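Local coordinates for protein peptidoglycan N-acetylglucosamine deacetylase (Bacillus cereus, PDB 5N1P) that removes acetyl groups from N-acetylglucosamine residues of peptidoglycan, working as a metal-dependent hydrolase that uses zinc, cobalt or nickel, at residues Ser92-Leu106 and Tyr190-His202. Numbering follows the deposited sequence.
Sequences SPKLTRPPYGSMPGL and YHEESHFPVNFWH. With 8GK (~{N}-oxidanylnaphthalene-1-carboxamide), chain E.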
# COMPACT_ATOMS: atom_id res chain seq x y z
N SER A 92 8.96 -6.96 -12.52
CA SER A 92 8.89 -7.69 -11.25
C SER A 92 9.13 -6.72 -10.10
O SER A 92 10.27 -6.32 -9.86
CB SER A 92 9.91 -8.83 -11.20
OG SER A 92 9.65 -9.80 -12.21
N PRO A 93 8.06 -6.35 -9.37
CA PRO A 93 8.24 -5.38 -8.28
C PRO A 93 9.07 -5.94 -7.15
O PRO A 93 9.01 -7.15 -6.93
CB PRO A 93 6.82 -5.12 -7.80
CG PRO A 93 5.93 -5.57 -8.96
CD PRO A 93 6.65 -6.73 -9.55
N LYS A 94 9.77 -5.07 -6.43
CA LYS A 94 10.58 -5.52 -5.29
C LYS A 94 9.94 -5.20 -3.94
O LYS A 94 10.29 -5.83 -2.95
CB LYS A 94 11.97 -4.89 -5.34
CG LYS A 94 12.80 -5.31 -6.56
CD LYS A 94 12.83 -6.83 -6.72
CE LYS A 94 13.68 -7.28 -7.92
NZ LYS A 94 12.98 -7.11 -9.23
N LEU A 95 9.02 -4.24 -3.88
CA LEU A 95 8.49 -3.81 -2.59
C LEU A 95 7.29 -4.64 -2.14
O LEU A 95 6.34 -4.85 -2.90
CB LEU A 95 8.11 -2.33 -2.64
CG LEU A 95 7.71 -1.71 -1.29
CD1 LEU A 95 8.90 -1.71 -0.32
CD2 LEU A 95 7.18 -0.30 -1.54
N THR A 96 7.35 -5.10 -0.90
CA THR A 96 6.27 -5.84 -0.28
C THR A 96 5.73 -5.06 0.92
O THR A 96 6.44 -4.28 1.54
CB THR A 96 6.73 -7.24 0.20
OG1 THR A 96 7.60 -7.09 1.34
CG2 THR A 96 7.48 -7.95 -0.90
N ARG A 97 4.45 -5.27 1.19
CA ARG A 97 3.79 -4.72 2.39
C ARG A 97 3.27 -5.92 3.18
O ARG A 97 2.47 -6.70 2.68
CB ARG A 97 2.66 -3.77 1.95
CG ARG A 97 1.49 -3.55 2.90
CD ARG A 97 1.79 -2.62 4.07
NE ARG A 97 2.41 -1.32 3.78
CZ ARG A 97 1.77 -0.22 3.39
NH1 ARG A 97 0.47 -0.26 3.12
NH2 ARG A 97 2.44 0.92 3.23
N PRO A 98 3.78 -6.11 4.41
CA PRO A 98 3.36 -7.31 5.15
C PRO A 98 1.92 -7.24 5.61
O PRO A 98 1.51 -6.25 6.23
CB PRO A 98 4.29 -7.33 6.39
CG PRO A 98 5.38 -6.36 6.09
CD PRO A 98 4.82 -5.34 5.11
N PRO A 99 1.14 -8.29 5.33
CA PRO A 99 -0.15 -8.35 6.01
C PRO A 99 0.03 -8.28 7.53
O PRO A 99 0.91 -8.94 8.07
CB PRO A 99 -0.69 -9.71 5.57
CG PRO A 99 -0.10 -9.92 4.21
CD PRO A 99 1.29 -9.33 4.30
N TYR A 100 -0.78 -7.45 8.18
CA TYR A 100 -0.73 -7.23 9.64
C TYR A 100 0.53 -6.49 10.08
O TYR A 100 0.78 -6.34 11.29
CB TYR A 100 -0.88 -8.56 10.41
CG TYR A 100 -2.06 -9.34 9.89
CD1 TYR A 100 -3.37 -8.95 10.18
CD2 TYR A 100 -1.88 -10.45 9.09
CE1 TYR A 100 -4.46 -9.66 9.67
CE2 TYR A 100 -2.95 -11.15 8.58
CZ TYR A 100 -4.23 -10.75 8.87
OH TYR A 100 -5.29 -11.46 8.34
N GLY A 101 1.30 -5.98 9.13
CA GLY A 101 2.53 -5.26 9.45
C GLY A 101 3.67 -6.21 9.78
O GLY A 101 3.44 -7.39 10.04
N SER A 102 4.90 -5.71 9.80
CA SER A 102 6.06 -6.58 9.98
C SER A 102 6.32 -7.02 11.42
O SER A 102 7.09 -7.95 11.64
CB SER A 102 7.33 -5.90 9.46
OG SER A 102 7.65 -4.75 10.23
N MET A 103 5.70 -6.35 12.38
CA MET A 103 5.99 -6.56 13.80
C MET A 103 4.80 -7.21 14.52
O MET A 103 3.73 -6.62 14.57
CB MET A 103 6.33 -5.22 14.47
CG MET A 103 6.46 -5.28 15.98
SD MET A 103 8.08 -5.92 16.40
CE MET A 103 9.16 -4.62 15.78
N PRO A 104 5.01 -8.39 15.12
CA PRO A 104 6.28 -9.10 15.30
C PRO A 104 6.52 -10.21 14.28
O PRO A 104 7.51 -10.94 14.43
CB PRO A 104 6.13 -9.69 16.70
CG PRO A 104 4.67 -10.04 16.75
CD PRO A 104 3.93 -9.02 15.90
N GLY A 105 5.65 -10.35 13.29
CA GLY A 105 5.68 -11.47 12.36
C GLY A 105 6.99 -11.73 11.62
O GLY A 105 7.45 -12.87 11.55
N LEU A 106 7.58 -10.68 11.06
CA LEU A 106 8.81 -10.84 10.28
C LEU A 106 10.01 -10.89 11.21
O LEU A 106 10.68 -9.89 11.44
CB LEU A 106 8.99 -9.70 9.28
CG LEU A 106 8.33 -9.75 7.91
CD1 LEU A 106 8.90 -8.61 7.08
CD2 LEU A 106 8.52 -11.10 7.20
N TYR A 190 5.85 5.25 -4.57
CA TYR A 190 7.12 4.64 -4.25
C TYR A 190 7.95 4.47 -5.49
O TYR A 190 7.45 4.18 -6.56
CB TYR A 190 6.92 3.29 -3.56
CG TYR A 190 8.19 2.53 -3.28
CD1 TYR A 190 8.92 2.76 -2.11
CD2 TYR A 190 8.66 1.55 -4.16
CE1 TYR A 190 10.08 2.05 -1.84
CE2 TYR A 190 9.82 0.84 -3.90
CZ TYR A 190 10.52 1.09 -2.73
OH TYR A 190 11.67 0.36 -2.50
N HIS A 191 9.26 4.59 -5.28
CA HIS A 191 10.30 4.55 -6.31
C HIS A 191 11.46 3.63 -5.88
O HIS A 191 12.14 3.92 -4.90
CB HIS A 191 10.61 6.01 -6.50
CG HIS A 191 9.66 6.72 -7.42
ND1 HIS A 191 8.44 7.21 -7.02
CD2 HIS A 191 9.97 7.36 -8.57
CE1 HIS A 191 7.92 7.93 -8.01
NE2 HIS A 191 8.85 8.04 -8.96
N GLU A 192 11.57 2.48 -6.56
CA GLU A 192 12.57 1.46 -6.20
C GLU A 192 13.99 2.04 -6.18
O GLU A 192 14.79 1.72 -5.29
CB GLU A 192 12.52 0.26 -7.15
CG GLU A 192 11.43 -0.74 -6.81
CD GLU A 192 11.32 -1.91 -7.79
OE1 GLU A 192 12.21 -2.10 -8.64
OE2 GLU A 192 10.30 -2.63 -7.71
N GLU A 193 14.29 2.90 -7.15
CA GLU A 193 15.62 3.50 -7.23
C GLU A 193 15.85 4.55 -6.14
O GLU A 193 16.98 5.02 -5.96
CB GLU A 193 15.83 4.13 -8.61
CG GLU A 193 14.86 5.27 -8.94
CD GLU A 193 13.51 4.79 -9.49
OE1 GLU A 193 13.08 3.66 -9.17
OE2 GLU A 193 12.89 5.55 -10.26
N SER A 194 14.79 4.91 -5.42
CA SER A 194 14.86 5.92 -4.37
C SER A 194 14.38 5.36 -3.03
O SER A 194 13.82 6.10 -2.22
CB SER A 194 14.01 7.14 -4.73
OG SER A 194 14.46 7.73 -5.94
N HIS A 195 14.60 4.07 -2.83
CA HIS A 195 14.16 3.41 -1.59
C HIS A 195 14.73 4.08 -0.35
O HIS A 195 15.90 4.45 -0.31
CB HIS A 195 14.58 1.94 -1.59
CG HIS A 195 14.17 1.22 -0.35
ND1 HIS A 195 12.89 0.75 -0.15
CD2 HIS A 195 14.86 0.89 0.77
CE1 HIS A 195 12.81 0.17 1.03
NE2 HIS A 195 14.00 0.23 1.61
N PHE A 196 13.88 4.24 0.66
CA PHE A 196 14.35 4.54 2.01
C PHE A 196 13.55 3.65 2.95
O PHE A 196 12.40 3.31 2.66
CB PHE A 196 14.19 6.04 2.35
CG PHE A 196 12.78 6.55 2.26
CD1 PHE A 196 12.00 6.67 3.39
CD2 PHE A 196 12.24 6.91 1.03
CE1 PHE A 196 10.70 7.15 3.30
CE2 PHE A 196 10.94 7.38 0.93
CZ PHE A 196 10.17 7.50 2.07
N PRO A 197 14.17 3.23 4.06
CA PRO A 197 13.50 2.28 4.95
C PRO A 197 12.32 2.89 5.70
O PRO A 197 12.41 3.99 6.28
CB PRO A 197 14.60 1.87 5.93
CG PRO A 197 15.89 2.25 5.27
CD PRO A 197 15.57 3.47 4.46
N VAL A 198 11.20 2.18 5.65
CA VAL A 198 10.01 2.48 6.44
C VAL A 198 9.47 1.16 6.96
O VAL A 198 8.62 0.53 6.33
CB VAL A 198 8.91 3.20 5.63
CG1 VAL A 198 7.73 3.56 6.56
CG2 VAL A 198 9.46 4.44 4.98
N ASN A 199 10.00 0.71 8.09
CA ASN A 199 9.49 -0.53 8.66
C ASN A 199 9.59 -0.50 10.18
O ASN A 199 10.42 0.21 10.75
CB ASN A 199 10.20 -1.76 8.07
CG ASN A 199 11.66 -1.87 8.46
OD1 ASN A 199 11.99 -2.29 9.57
ND2 ASN A 199 12.55 -1.51 7.53
N PHE A 200 8.72 -1.28 10.82
CA PHE A 200 8.58 -1.24 12.27
C PHE A 200 9.80 -1.78 12.99
O PHE A 200 10.01 -1.47 14.17
CB PHE A 200 7.33 -2.03 12.69
CG PHE A 200 6.04 -1.41 12.25
CD1 PHE A 200 5.86 -0.03 12.29
CD2 PHE A 200 4.99 -2.20 11.78
CE1 PHE A 200 4.66 0.56 11.88
CE2 PHE A 200 3.79 -1.63 11.37
CZ PHE A 200 3.62 -0.25 11.41
N TRP A 201 10.63 -2.57 12.31
CA TRP A 201 11.85 -3.10 12.92
C TRP A 201 13.00 -2.12 12.86
O TRP A 201 14.04 -2.35 13.46
CB TRP A 201 12.28 -4.41 12.24
CG TRP A 201 11.38 -5.55 12.55
CD1 TRP A 201 10.30 -5.97 11.82
CD2 TRP A 201 11.45 -6.41 13.69
NE1 TRP A 201 9.70 -7.04 12.44
CE2 TRP A 201 10.39 -7.33 13.59
CE3 TRP A 201 12.30 -6.48 14.79
CZ2 TRP A 201 10.17 -8.32 14.54
CZ3 TRP A 201 12.08 -7.47 15.74
CH2 TRP A 201 11.02 -8.38 15.60
N HIS A 202 12.82 -1.03 12.10
CA HIS A 202 13.91 -0.10 11.82
C HIS A 202 15.10 -0.88 11.28
O HIS A 202 16.25 -0.61 11.62
CB HIS A 202 14.28 0.72 13.06
CG HIS A 202 13.14 1.54 13.60
ND1 HIS A 202 13.22 2.24 14.79
CD2 HIS A 202 11.90 1.78 13.11
CE1 HIS A 202 12.08 2.87 15.01
NE2 HIS A 202 11.26 2.61 14.01
C1 8GK E . -2.92 -5.02 6.68
C2 8GK E . -3.03 -4.87 8.16
C3 8GK E . -4.07 -5.52 8.81
C4 8GK E . -4.18 -5.42 10.19
C5 8GK E . -3.25 -4.68 10.93
C6 8GK E . -2.21 -4.04 10.27
C7 8GK E . -2.10 -4.14 8.88
C8 8GK E . -5.23 -6.07 10.83
C9 8GK E . -6.17 -6.80 10.10
C10 8GK E . -6.05 -6.90 8.72
C11 8GK E . -5.00 -6.25 8.08
O12 8GK E . -2.64 -6.12 6.25
N13 8GK E . -3.16 -4.00 5.85
O14 8GK E . -3.73 -4.30 4.62
O HOH W 1 11.19 -3.79 -10.43
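Met103 lays its thioether over one face of the Trp201 indole: CE sits 3.6 Å from the centroid of the six-membered ring and SD 3.9 Å, a Met-aromatic contact. Bends at chi2 (80°) and chi3 (66°) fold the methionine chain back onto that face. At the indole edge, close to its plane, lie Ser102 O and Pro104 O. Trp201 NE1 hydrogen-bonds Ser102 O at 2.9 Å, approaching from above the carbonyl plane, while Leu106 N reaches the same oxygen from the opposite face; two donors thus grip it. The edge of the Phe200 ring meets Gly101 CA and Met103 N. Ser102 OG and Phe200 N share Asp123 OD2, which ties the two segments through a third residue. Farther along, Leu95 CD2 stands over the centre of the Tyr190 ring, 3.4 Å from its centroid, and Tyr190 OH and His195 ND1 share a hydrogen bond of 2.7 Å, ND1 lying in the plane of the Tyr190 ring. Lys94 N donates a hydrogen bond to Glu192 OE2 (2.8 Å) from above the carboxylate plane; Tyr55 OH also bonds OE2, and a water joins OE1 to Ser92 O. Between these two clusters in sequence, the Pro98-Gly101 type II turn presents Tyr100 N to the hydroxamate inhibitor's O12 at 3.0 Å. Segment 190-202 thus backs the Pro99-Gly101 part of the inhibitor pocket, Phe200 resting against Gly101, near the zinc site of this NodB-homology (CE4) deacetylase fold.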